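Local coordinates for protein putative ABC transporter (Thermobispora bispora, PDB 4PE6) that probably acts as the solute-binding protein of an ABC transporter for carbohydrate-like ligands and holds a four-carbon trihydroxy acid in its pocket, at residues Glu276-Pro281 against Leu317-Val322; Met284-Val289 against Trp311-Glu316; Pro97-Ala102 against Ala118-Ile123; Thr35-Phe40 against Tyr56-Ala61. All coordinates share one frame; numbering follows the deposited sequence.

Interaction 1 (Glu276-Pro281 against Leu317-Val322); sequences EGRDLP and LFRQQV
A Schellman motif closes helix 263-275, with Gly-277 at its C-prime position, and the loop that leaves it runs along helix 315-327. Where the two meet, a pair of arginines is stacked inside a salt-bridge network. Arg-278 and Arg-319 both reach out with extended chains that cross at about a right angle, and their guanidinium groups lie flat on each other, centres 3.6 Å apart and planes 20° from parallel. Arg-319 NH2 sits 3.4 Å from Arg-278 NE, a donor facing a donor, so the like charges need compensation. Glu-276 OE1 supplies part of it: Arg-278 NE donates to it at 3.0 Å along an almost straight line (171°), in the guanidinium plane but from above the carboxylate plane. The same OE1 forms only a long ion pair, 3.9 Å, with Arg-319 NH2, whose stronger partner is Asp-273. An alanine at Arg-319 would remove the guanidinium stacked on Arg-278 and would probably leave Asp-273 without one of its positive partners and the loop less firmly held to the helix.

Farther along the loop the contact turns apolar. Leu-280 CD2 packs against Val-322 CG1 at 3.9 Å and meets Phe-318 CZ tip to tip at 4.2 Å, while Pro-281 CD touches the same Val-322 methyl at 4.0 Å. Leu-280 and Phe-318 also rest on Ala-270 of helix 263-275 and reach Tyr-122 and Leu-124 of strand 122-126 respectively, so the loop and helix 315-327 pack together beside that helix and the sheet.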
# COMPACT_ATOMS: atom_id res chain seq x y z
N GLU A 276 -24.72 -0.77 -10.55
CA GLU A 276 -25.60 -1.26 -11.60
C GLU A 276 -26.10 -2.69 -11.38
O GLU A 276 -26.49 -3.38 -12.32
CB GLU A 276 -24.96 -1.07 -12.99
CG GLU A 276 -23.66 -1.82 -13.25
CD GLU A 276 -23.19 -1.64 -14.71
OE1 GLU A 276 -23.22 -2.63 -15.50
OE2 GLU A 276 -22.85 -0.50 -15.07
N GLY A 277 -26.09 -3.14 -10.13
CA GLY A 277 -26.69 -4.43 -9.75
C GLY A 277 -25.87 -5.69 -9.95
O GLY A 277 -26.40 -6.81 -9.84
N ARG A 278 -24.57 -5.54 -10.23
CA ARG A 278 -23.72 -6.68 -10.47
C ARG A 278 -23.24 -7.26 -9.15
O ARG A 278 -23.08 -6.55 -8.17
CB ARG A 278 -22.51 -6.32 -11.32
CG ARG A 278 -22.85 -5.90 -12.73
CD ARG A 278 -21.57 -5.62 -13.49
NE ARG A 278 -21.88 -5.21 -14.85
CZ ARG A 278 -21.61 -5.89 -15.96
NH1 ARG A 278 -20.96 -7.05 -15.93
NH2 ARG A 278 -21.98 -5.38 -17.12
N ASP A 279 -22.98 -8.56 -9.17
CA ASP A 279 -22.56 -9.27 -7.98
C ASP A 279 -21.06 -9.32 -7.99
O ASP A 279 -20.46 -9.60 -9.02
CB ASP A 279 -23.12 -10.69 -7.97
CG ASP A 279 -24.60 -10.71 -7.69
OD1 ASP A 279 -25.12 -9.68 -7.20
OD2 ASP A 279 -25.25 -11.73 -7.95
N LEU A 280 -20.46 -9.04 -6.85
CA LEU A 280 -19.03 -9.19 -6.66
C LEU A 280 -18.83 -10.10 -5.46
O LEU A 280 -19.65 -10.12 -4.56
CB LEU A 280 -18.38 -7.83 -6.39
CG LEU A 280 -18.36 -6.78 -7.51
CD1 LEU A 280 -17.69 -5.50 -6.99
CD2 LEU A 280 -17.67 -7.30 -8.77
N PRO A 281 -17.71 -10.84 -5.41
CA PRO A 281 -17.33 -11.49 -4.17
C PRO A 281 -17.11 -10.49 -3.04
O PRO A 281 -16.56 -9.40 -3.28
CB PRO A 281 -16.00 -12.19 -4.52
CG PRO A 281 -15.89 -12.17 -6.00
CD PRO A 281 -16.69 -10.99 -6.47
N LEU A 317 -10.11 -4.61 -17.34
CA LEU A 317 -9.09 -5.38 -16.60
C LEU A 317 -9.59 -5.72 -15.21
O LEU A 317 -9.37 -6.82 -14.73
CB LEU A 317 -7.74 -4.64 -16.52
CG LEU A 317 -6.94 -4.60 -17.83
CD1 LEU A 317 -5.71 -3.72 -17.67
CD2 LEU A 317 -6.55 -6.00 -18.30
N PHE A 318 -10.29 -4.78 -14.57
CA PHE A 318 -10.95 -5.06 -13.29
C PHE A 318 -11.85 -6.29 -13.38
O PHE A 318 -11.70 -7.23 -12.60
CB PHE A 318 -11.75 -3.86 -12.81
CG PHE A 318 -12.68 -4.19 -11.68
CD1 PHE A 318 -12.20 -4.36 -10.41
CD2 PHE A 318 -14.04 -4.37 -11.91
CE1 PHE A 318 -13.04 -4.71 -9.37
CE2 PHE A 318 -14.89 -4.72 -10.88
CZ PHE A 318 -14.39 -4.87 -9.60
N ARG A 319 -12.78 -6.27 -14.33
CA ARG A 319 -13.73 -7.37 -14.52
C ARG A 319 -13.04 -8.71 -14.79
O ARG A 319 -13.46 -9.74 -14.26
CB ARG A 319 -14.74 -7.05 -15.62
CG ARG A 319 -15.84 -6.10 -15.15
CD ARG A 319 -16.72 -5.67 -16.29
NE ARG A 319 -17.74 -4.72 -15.86
CZ ARG A 319 -18.57 -4.09 -16.69
NH1 ARG A 319 -18.51 -4.31 -17.99
NH2 ARG A 319 -19.48 -3.25 -16.21
N GLN A 320 -11.97 -8.67 -15.59
CA GLN A 320 -11.16 -9.87 -15.84
C GLN A 320 -10.64 -10.46 -14.54
O GLN A 320 -10.70 -11.67 -14.34
CB GLN A 320 -9.96 -9.56 -16.73
CG GLN A 320 -10.27 -9.41 -18.21
CD GLN A 320 -9.01 -9.08 -19.00
OE1 GLN A 320 -7.91 -9.55 -18.67
NE2 GLN A 320 -9.16 -8.27 -20.04
N GLN A 321 -10.09 -9.61 -13.68
CA GLN A 321 -9.54 -10.08 -12.40
C GLN A 321 -10.63 -10.64 -11.51
O GLN A 321 -10.41 -11.65 -10.84
CB GLN A 321 -8.77 -8.96 -11.66
CG GLN A 321 -8.33 -9.33 -10.24
CD GLN A 321 -7.11 -10.25 -10.19
OE1 GLN A 321 -6.36 -10.37 -11.15
NE2 GLN A 321 -6.91 -10.90 -9.04
N VAL A 322 -11.79 -9.99 -11.50
CA VAL A 322 -12.94 -10.50 -10.75
C VAL A 322 -13.33 -11.89 -11.28
O VAL A 322 -13.60 -12.80 -10.51
CB VAL A 322 -14.14 -9.54 -10.79
CG1 VAL A 322 -15.35 -10.15 -10.12
CG2 VAL A 322 -13.79 -8.22 -10.09

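Interaction 2 (Met284-Val289 against Trp311-Glu316); sequences MTFPIV and WPWTRE
Trp-311 NE1 is gripped by two successive carbonyls of the 284-289 segment. The stronger bond goes to Ile-288 O at 2.9 Å (150° at the hydrogen), with the acceptor close to the indole plane but the donor well above the carbonyl plane; a weak second bond reaches Pro-287 O at 3.3 Å. Both oxygens lie at the ring edge, which fixes the rotation of the indole and turns one face to Val-289. There CG2 makes a CH-pi contact, 4.0 Å from the centroid of the Trp-311 five-membered ring.

Pro-312, the centre of an inverse gamma turn, separates this tryptophan from Trp-313, whose indole is enclosed on two faces: CB of Trp-311 covers one, and the edge of Phe-286 meets the other. This is a T-shaped pair with planes at 69°, and Phe-286 CD2 comes within 3.4 Å of Trp-313 CZ2. Pro-287 CD approaches the indole rim, 3.8 Å from Trp-313 CZ2. Asp-260 steadies both tryptophans, accepting from Trp-313 NE1 and from the backbone N of Trp-311.

Strand 283-290 lies between strands 122-126, to which it is parallel, and 255-258, to which it is antiparallel, a position where the chain probably forms part of the interlobe hinge of this fold. Phe-286 is further packed by Gln-321 and Ile-325 of helix 315-327 and Ala-266 of helix 263-275, and Trp-313 rests on Val-265 of the latter.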
# COMPACT_ATOMS: atom_id res chain seq x y z
N MSE A 284 -12.01 -9.82 -2.27
CA MSE A 284 -11.27 -9.89 -3.53
C MSE A 284 -9.81 -9.58 -3.27
O MSE A 284 -9.47 -8.52 -2.74
CB MSE A 284 -11.83 -8.90 -4.55
CG MSE A 284 -13.31 -9.09 -4.88
SE MSE A 284 -14.00 -7.59 -5.98
CE MSE A 284 -14.75 -6.72 -4.38
N THR A 285 -8.94 -10.50 -3.66
CA THR A 285 -7.50 -10.24 -3.61
C THR A 285 -6.95 -9.85 -4.97
O THR A 285 -6.98 -10.63 -5.93
CB THR A 285 -6.73 -11.42 -3.01
OG1 THR A 285 -7.13 -11.58 -1.64
CG2 THR A 285 -5.26 -11.17 -3.03
N PHE A 286 -6.46 -8.63 -5.05
CA PHE A 286 -5.79 -8.12 -6.24
C PHE A 286 -4.26 -8.18 -6.03
O PHE A 286 -3.79 -8.39 -4.90
CB PHE A 286 -6.26 -6.68 -6.52
CG PHE A 286 -7.51 -6.60 -7.36
CD1 PHE A 286 -8.68 -7.21 -6.95
CD2 PHE A 286 -7.51 -5.90 -8.56
CE1 PHE A 286 -9.84 -7.14 -7.72
CE2 PHE A 286 -8.66 -5.83 -9.34
CZ PHE A 286 -9.83 -6.46 -8.93
N PRO A 287 -3.48 -8.01 -7.11
CA PRO A 287 -2.04 -8.24 -7.05
C PRO A 287 -1.21 -7.08 -6.54
O PRO A 287 -1.45 -5.92 -6.90
CB PRO A 287 -1.67 -8.52 -8.51
CG PRO A 287 -2.68 -7.75 -9.30
CD PRO A 287 -3.95 -7.89 -8.51
N ILE A 288 -0.19 -7.43 -5.77
CA ILE A 288 0.83 -6.47 -5.35
C ILE A 288 1.73 -6.09 -6.55
O ILE A 288 1.54 -6.59 -7.66
CB ILE A 288 1.70 -7.05 -4.22
CG1 ILE A 288 2.40 -8.34 -4.69
CG2 ILE A 288 0.87 -7.30 -2.95
CD1 ILE A 288 3.47 -8.84 -3.73
N VAL A 289 2.70 -5.20 -6.30
CA VAL A 289 3.68 -4.75 -7.31
C VAL A 289 5.07 -5.16 -6.85
O VAL A 289 5.72 -4.48 -6.03
CB VAL A 289 3.64 -3.22 -7.54
CG1 VAL A 289 4.56 -2.84 -8.69
CG2 VAL A 289 2.22 -2.74 -7.81
N TRP A 311 -0.79 -0.57 -10.89
CA TRP A 311 -1.32 -1.28 -12.05
C TRP A 311 -2.40 -0.41 -12.72
O TRP A 311 -3.22 0.21 -12.03
CB TRP A 311 -1.87 -2.66 -11.66
CG TRP A 311 -0.87 -3.60 -11.08
CD1 TRP A 311 -0.95 -4.23 -9.87
CD2 TRP A 311 0.35 -4.04 -11.68
NE1 TRP A 311 0.14 -5.06 -9.68
CE2 TRP A 311 0.96 -4.95 -10.77
CE3 TRP A 311 1.00 -3.77 -12.89
CZ2 TRP A 311 2.18 -5.56 -11.03
CZ3 TRP A 311 2.20 -4.39 -13.15
CH2 TRP A 311 2.78 -5.28 -12.23
N PRO A 312 -2.39 -0.32 -14.06
CA PRO A 312 -3.37 0.52 -14.73
C PRO A 312 -4.71 -0.20 -14.94
O PRO A 312 -4.98 -0.74 -16.02
CB PRO A 312 -2.69 0.84 -16.08
CG PRO A 312 -1.86 -0.38 -16.35
CD PRO A 312 -1.41 -0.90 -15.01
N TRP A 313 -5.54 -0.21 -13.91
CA TRP A 313 -6.84 -0.87 -14.01
C TRP A 313 -7.80 -0.09 -14.89
O TRP A 313 -8.04 1.09 -14.67
CB TRP A 313 -7.46 -1.09 -12.62
CG TRP A 313 -6.59 -1.87 -11.75
CD1 TRP A 313 -5.85 -1.40 -10.72
CD2 TRP A 313 -6.33 -3.28 -11.83
NE1 TRP A 313 -5.13 -2.42 -10.15
CE2 TRP A 313 -5.41 -3.58 -10.82
CE3 TRP A 313 -6.79 -4.30 -12.67
CZ2 TRP A 313 -4.94 -4.87 -10.60
CZ3 TRP A 313 -6.31 -5.60 -12.46
CH2 TRP A 313 -5.40 -5.87 -11.43
N THR A 314 -8.28 -0.75 -15.93
CA THR A 314 -9.43 -0.30 -16.68
C THR A 314 -10.61 -1.06 -16.10
O THR A 314 -10.45 -2.04 -15.38
CB THR A 314 -9.29 -0.61 -18.17
OG1 THR A 314 -9.09 -2.03 -18.35
CG2 THR A 314 -8.11 0.15 -18.79
N ARG A 315 -11.81 -0.60 -16.42
CA ARG A 315 -12.99 -1.32 -16.03
C ARG A 315 -12.94 -2.76 -16.56
O ARG A 315 -13.31 -3.70 -15.85
CB ARG A 315 -14.22 -0.58 -16.54
CG ARG A 315 -15.45 -0.94 -15.74
CD ARG A 315 -16.67 -0.14 -16.15
NE ARG A 315 -17.73 -0.38 -15.19
CZ ARG A 315 -18.94 0.17 -15.23
NH1 ARG A 315 -19.27 1.02 -16.19
NH2 ARG A 315 -19.81 -0.12 -14.28
N GLU A 316 -12.44 -2.94 -17.79
CA GLU A 316 -12.32 -4.28 -18.37
C GLU A 316 -11.28 -5.16 -17.65
O GLU A 316 -11.55 -6.34 -17.36
CB GLU A 316 -12.01 -4.18 -19.88
CG GLU A 316 -12.58 -5.34 -20.68
CD GLU A 316 -14.05 -5.60 -20.37
OE1 GLU A 316 -14.89 -4.70 -20.60
OE2 GLU A 316 -14.37 -6.71 -19.87

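Interaction 3 (Pro97-Ala102 against Ala118-Ile123); sequences PVIQQA and APCAYI
One methyl of the helix enters a shallow hollow on a beta turn. The bump is CG2 of Ile-99, held anti to the backbone N and directed at segment 118-123; the hollow is lined by Ala-118 CB, Cys-120 SG and Ala-121 CB. The methyl lies 3.7 Å from Cys-120 SG, 3.9 Å from Ala-118 CB and 4.1 Å from Ala-121 CB, so three small groups line one side at similar distances. The other branch of Ile-99 ends in CD1, which reaches past the hollow to touch Ala-118 CB from a second direction.

The shape of the hollow comes from a type I turn running from Ala-118 to Ala-121 and closed by Ala-121 N donating to Ala-118 O at 2.9 Å. The turn brings both alanine methyls to the same side, and Cys-120 places its SG in the crowded position between its backbone N and carbonyl carbon (chi1 80°), where the sulfur lies against Ile-99 and 3.6 Å from its carbonyl O. That SG is joined to Cys-103 in a disulfide, so the side of the hollow is fixed covalently to the next turn of the helix.

At the rim Gln-100 bends back at chi2 (65°). One water donates to Gln-100 OE1 and accepts from Cys-120 N, bridging helix and turn, while Gln-100 NE2 is held by Asp-104. Val-109 of strand 108-112 lies against both Ile-99 and Ala-121. Helix 96-104 belongs to a beta-alpha-beta crossover joining the parallel strands 84-88 and 108-112, characteristic of the alpha/beta lobes of periplasmic binding proteins, with the disulfide tying it to the turn before strand 122-126.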
# COMPACT_ATOMS: atom_id res chain seq x y z
N PRO A 97 -19.05 0.64 12.99
CA PRO A 97 -20.39 1.23 13.13
C PRO A 97 -20.74 2.21 12.01
O PRO A 97 -21.84 2.16 11.48
CB PRO A 97 -20.32 1.93 14.50
CG PRO A 97 -19.32 1.10 15.27
CD PRO A 97 -18.28 0.72 14.24
N VAL A 98 -19.82 3.07 11.61
CA VAL A 98 -20.15 4.05 10.58
C VAL A 98 -20.27 3.38 9.23
O VAL A 98 -21.04 3.84 8.39
CB VAL A 98 -19.20 5.26 10.54
CG1 VAL A 98 -17.86 4.91 9.90
CG2 VAL A 98 -19.86 6.42 9.81
N ILE A 99 -19.55 2.28 9.02
CA ILE A 99 -19.69 1.51 7.79
C ILE A 99 -21.10 0.95 7.74
O ILE A 99 -21.77 1.04 6.71
CB ILE A 99 -18.59 0.43 7.64
CG1 ILE A 99 -17.25 1.11 7.28
CG2 ILE A 99 -18.96 -0.60 6.59
CD1 ILE A 99 -16.05 0.18 7.33
N GLN A 100 -21.57 0.41 8.86
CA GLN A 100 -22.93 -0.10 8.90
C GLN A 100 -23.96 1.02 8.72
O GLN A 100 -25.00 0.81 8.11
CB GLN A 100 -23.17 -0.88 10.18
CG GLN A 100 -24.52 -1.60 10.22
CD GLN A 100 -24.62 -2.68 9.19
OE1 GLN A 100 -23.84 -3.63 9.20
NE2 GLN A 100 -25.57 -2.56 8.27
N GLN A 101 -23.65 2.21 9.23
CA GLN A 101 -24.52 3.37 9.06
C GLN A 101 -24.64 3.73 7.58
O GLN A 101 -25.74 4.02 7.07
CB GLN A 101 -23.99 4.56 9.89
CG GLN A 101 -24.81 5.84 9.76
CD GLN A 101 -24.18 7.03 10.45
OE1 GLN A 101 -23.46 6.88 11.43
NE2 GLN A 101 -24.46 8.22 9.93
N ALA A 102 -23.51 3.73 6.88
CA ALA A 102 -23.49 3.97 5.46
C ALA A 102 -24.35 2.95 4.71
O ALA A 102 -25.17 3.32 3.88
CB ALA A 102 -22.06 3.97 4.92
N ALA A 118 -16.31 -6.09 8.35
CA ALA A 118 -17.44 -5.18 8.19
C ALA A 118 -18.37 -5.86 7.20
O ALA A 118 -18.18 -5.72 5.99
CB ALA A 118 -16.97 -3.83 7.68
N PRO A 119 -19.35 -6.63 7.72
CA PRO A 119 -20.14 -7.57 6.91
C PRO A 119 -20.85 -6.98 5.71
O PRO A 119 -21.00 -7.67 4.72
CB PRO A 119 -21.18 -8.11 7.92
CG PRO A 119 -20.55 -7.96 9.25
CD PRO A 119 -19.68 -6.73 9.16
N CYS A 120 -21.27 -5.73 5.80
CA CYS A 120 -22.00 -5.10 4.71
C CYS A 120 -21.08 -4.58 3.60
O CYS A 120 -21.54 -4.28 2.52
CB CYS A 120 -22.87 -3.97 5.26
SG CYS A 120 -22.02 -2.41 5.59
N ALA A 121 -19.79 -4.48 3.87
CA ALA A 121 -18.83 -3.93 2.91
C ALA A 121 -18.24 -5.01 2.03
O ALA A 121 -18.17 -6.19 2.42
CB ALA A 121 -17.71 -3.21 3.65
N TYR A 122 -17.80 -4.60 0.85
CA TYR A 122 -16.98 -5.42 -0.02
C TYR A 122 -15.51 -5.09 0.20
O TYR A 122 -15.11 -3.91 0.25
CB TYR A 122 -17.38 -5.16 -1.48
CG TYR A 122 -18.78 -5.64 -1.81
CD1 TYR A 122 -19.89 -4.87 -1.49
CD2 TYR A 122 -19.00 -6.89 -2.41
CE1 TYR A 122 -21.18 -5.32 -1.76
CE2 TYR A 122 -20.27 -7.33 -2.71
CZ TYR A 122 -21.35 -6.55 -2.39
OH TYR A 122 -22.62 -7.01 -2.67
N ILE A 123 -14.69 -6.13 0.34
CA ILE A 123 -13.26 -5.98 0.56
C ILE A 123 -12.45 -6.20 -0.75
O ILE A 123 -12.57 -7.25 -1.42
CB ILE A 123 -12.76 -6.96 1.64
CG1 ILE A 123 -13.07 -6.47 3.06
CG2 ILE A 123 -11.23 -7.09 1.56
CD1 ILE A 123 -14.49 -6.01 3.33
O HOH W 1 -21.32 -4.01 8.10

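Interaction 4 (Thr35-Phe40 against Tyr56-Ala61); sequences TMIAKF and YKVVNA
Val-58 forms the tight centre of this contact, its two methyls divided between residues one helical turn apart. CG1 meets CD1 of Ile-37 tip to tip at 3.8 Å, while CG2 lies 3.7 Å from CD2 of Phe-40, whose ring passes alongside it. Phe-40 has CG anti to its backbone N (chi1 172°), which lets the ring reach the strand although its CB starts off at an angle to it. Ile-37 and Phe-40 are buried, and both also lie on Leu-23 of strand 20-25.

Toward its ends the packing loosens and the strand residues are partly exposed. Phe-40 CE2 approaches Tyr-56 CD1 at 4.2 Å, the two side chains running past each other in opposite directions; Tyr-56 leans further along the same helix onto Ala-44 and Gln-48. At the opposite end Asn-60 OD1 stands 3.9 Å from Ile-37 CD1, a polar atom against a methyl, satisfied instead by Asn-25 ND2. An alanine at Ile-37 would strip away the atoms that reach Val-58 CG1 and Asn-60, and would probably weaken the central packing of the helix on this strand.

Helix 31-49 links strands 20-25 and 55-60 in a beta-alpha-beta unit, and the helix segment runs antiparallel to the strand (171°), their axes 10.4 Å apart. Strand 55-60 is the outermost on its side of the sheet, next to 20-25; Lys-57 and Val-59 turn to its other face, where helix 67-78 packs.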
# COMPACT_ATOMS: atom_id res chain seq x y z
N THR A 35 0.11 8.69 -4.24
CA THR A 35 -0.09 8.12 -5.56
C THR A 35 -1.47 7.45 -5.62
O THR A 35 -2.19 7.56 -6.62
CB THR A 35 1.03 7.13 -5.92
OG1 THR A 35 2.26 7.83 -6.08
CG2 THR A 35 0.70 6.40 -7.22
N MSE A 36 -1.86 6.79 -4.53
CA MSE A 36 -3.16 6.12 -4.49
C MSE A 36 -4.28 7.10 -4.73
O MSE A 36 -5.21 6.81 -5.49
CB MSE A 36 -3.29 5.41 -3.14
CG MSE A 36 -4.73 5.03 -2.91
SE MSE A 36 -4.89 4.50 -1.03
CE MSE A 36 -5.43 6.29 -0.45
N ILE A 37 -4.21 8.27 -4.11
CA ILE A 37 -5.20 9.33 -4.32
C ILE A 37 -5.14 9.90 -5.74
O ILE A 37 -6.17 10.04 -6.41
CB ILE A 37 -5.04 10.46 -3.27
CG1 ILE A 37 -5.40 9.91 -1.87
CG2 ILE A 37 -5.88 11.69 -3.62
CD1 ILE A 37 -6.80 9.36 -1.74
N ALA A 38 -3.93 10.18 -6.20
CA ALA A 38 -3.74 10.73 -7.54
C ALA A 38 -4.32 9.81 -8.63
O ALA A 38 -5.05 10.27 -9.50
CB ALA A 38 -2.27 11.05 -7.77
N LYS A 39 -4.07 8.50 -8.55
CA LYS A 39 -4.61 7.56 -9.53
C LYS A 39 -6.14 7.50 -9.47
O LYS A 39 -6.79 7.46 -10.51
CB LYS A 39 -4.03 6.16 -9.33
CG LYS A 39 -2.53 6.07 -9.52
CD LYS A 39 -2.12 6.35 -10.96
CE LYS A 39 -0.61 6.47 -11.08
NZ LYS A 39 -0.19 6.21 -12.47
N PHE A 40 -6.72 7.51 -8.25
CA PHE A 40 -8.16 7.58 -8.10
C PHE A 40 -8.73 8.83 -8.73
O PHE A 40 -9.73 8.78 -9.43
CB PHE A 40 -8.59 7.56 -6.62
CG PHE A 40 -10.07 7.82 -6.44
CD1 PHE A 40 -11.00 6.81 -6.69
CD2 PHE A 40 -10.53 9.07 -6.07
CE1 PHE A 40 -12.36 7.04 -6.53
CE2 PHE A 40 -11.89 9.31 -5.92
CZ PHE A 40 -12.80 8.29 -6.17
N TYR A 56 -17.26 13.21 -7.63
CA TYR A 56 -16.36 12.47 -6.76
C TYR A 56 -15.76 13.40 -5.72
O TYR A 56 -15.62 14.61 -5.96
CB TYR A 56 -15.26 11.78 -7.58
CG TYR A 56 -14.19 12.69 -8.16
CD1 TYR A 56 -13.04 13.01 -7.45
CD2 TYR A 56 -14.33 13.21 -9.45
CE1 TYR A 56 -12.07 13.85 -7.99
CE2 TYR A 56 -13.36 14.03 -10.00
CZ TYR A 56 -12.23 14.35 -9.27
OH TYR A 56 -11.28 15.18 -9.82
N LYS A 57 -15.44 12.84 -4.55
CA LYS A 57 -14.83 13.57 -3.47
C LYS A 57 -13.84 12.68 -2.70
O LYS A 57 -14.14 11.51 -2.40
CB LYS A 57 -15.90 14.07 -2.51
CG LYS A 57 -15.43 15.18 -1.57
CD LYS A 57 -16.54 15.61 -0.64
CE LYS A 57 -16.05 16.42 0.53
NZ LYS A 57 -15.81 17.82 0.10
N VAL A 58 -12.67 13.26 -2.41
CA VAL A 58 -11.66 12.65 -1.57
C VAL A 58 -11.53 13.38 -0.23
O VAL A 58 -11.37 14.61 -0.17
CB VAL A 58 -10.29 12.68 -2.27
CG1 VAL A 58 -9.17 12.24 -1.32
CG2 VAL A 58 -10.34 11.77 -3.49
N VAL A 59 -11.57 12.62 0.86
CA VAL A 59 -11.27 13.20 2.15
C VAL A 59 -10.21 12.39 2.87
O VAL A 59 -10.35 11.18 3.01
CB VAL A 59 -12.53 13.34 3.00
CG1 VAL A 59 -12.18 13.93 4.35
CG2 VAL A 59 -13.55 14.24 2.28
N ASN A 60 -9.14 13.07 3.29
CA ASN A 60 -8.04 12.42 4.02
C ASN A 60 -8.09 12.78 5.49
O ASN A 60 -8.21 13.96 5.85
CB ASN A 60 -6.67 12.88 3.49
CG ASN A 60 -6.45 12.51 2.03
OD1 ASN A 60 -6.51 11.34 1.63
ND2 ASN A 60 -6.15 13.54 1.21
N ALA A 61 -7.97 11.78 6.35
CA ALA A 61 -7.80 12.02 7.79
C ALA A 61 -6.33 12.43 8.07
O ALA A 61 -5.42 11.74 7.66
CB ALA A 61 -8.19 10.79 8.58

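Interactions 1 and 2 share helix 315-327, the second nested in the chain loop closed by the first, with centres 12 Å apart. They are joined by a salt bridge from Glu-276 OE2 to Arg-315 NH2 (3.2 Å) and by Phe-318 CD1 packing on Phe-286 CZ (3.5 Å). Interaction 3 connects to interaction 2 through neighbouring strands, where Met-284 N and Ile-123 O, 2.8 Å apart, probably share a hydrogen bond. Interaction 4 touches none of the others; its centre is about 17 Å from that of interaction 2. Toward the bound trihydroxybutanoic acid, the side chain of Ile-288 in interaction 2 comes to about 7 Å and that of Ile-37 in interaction 4 to about 10 Å.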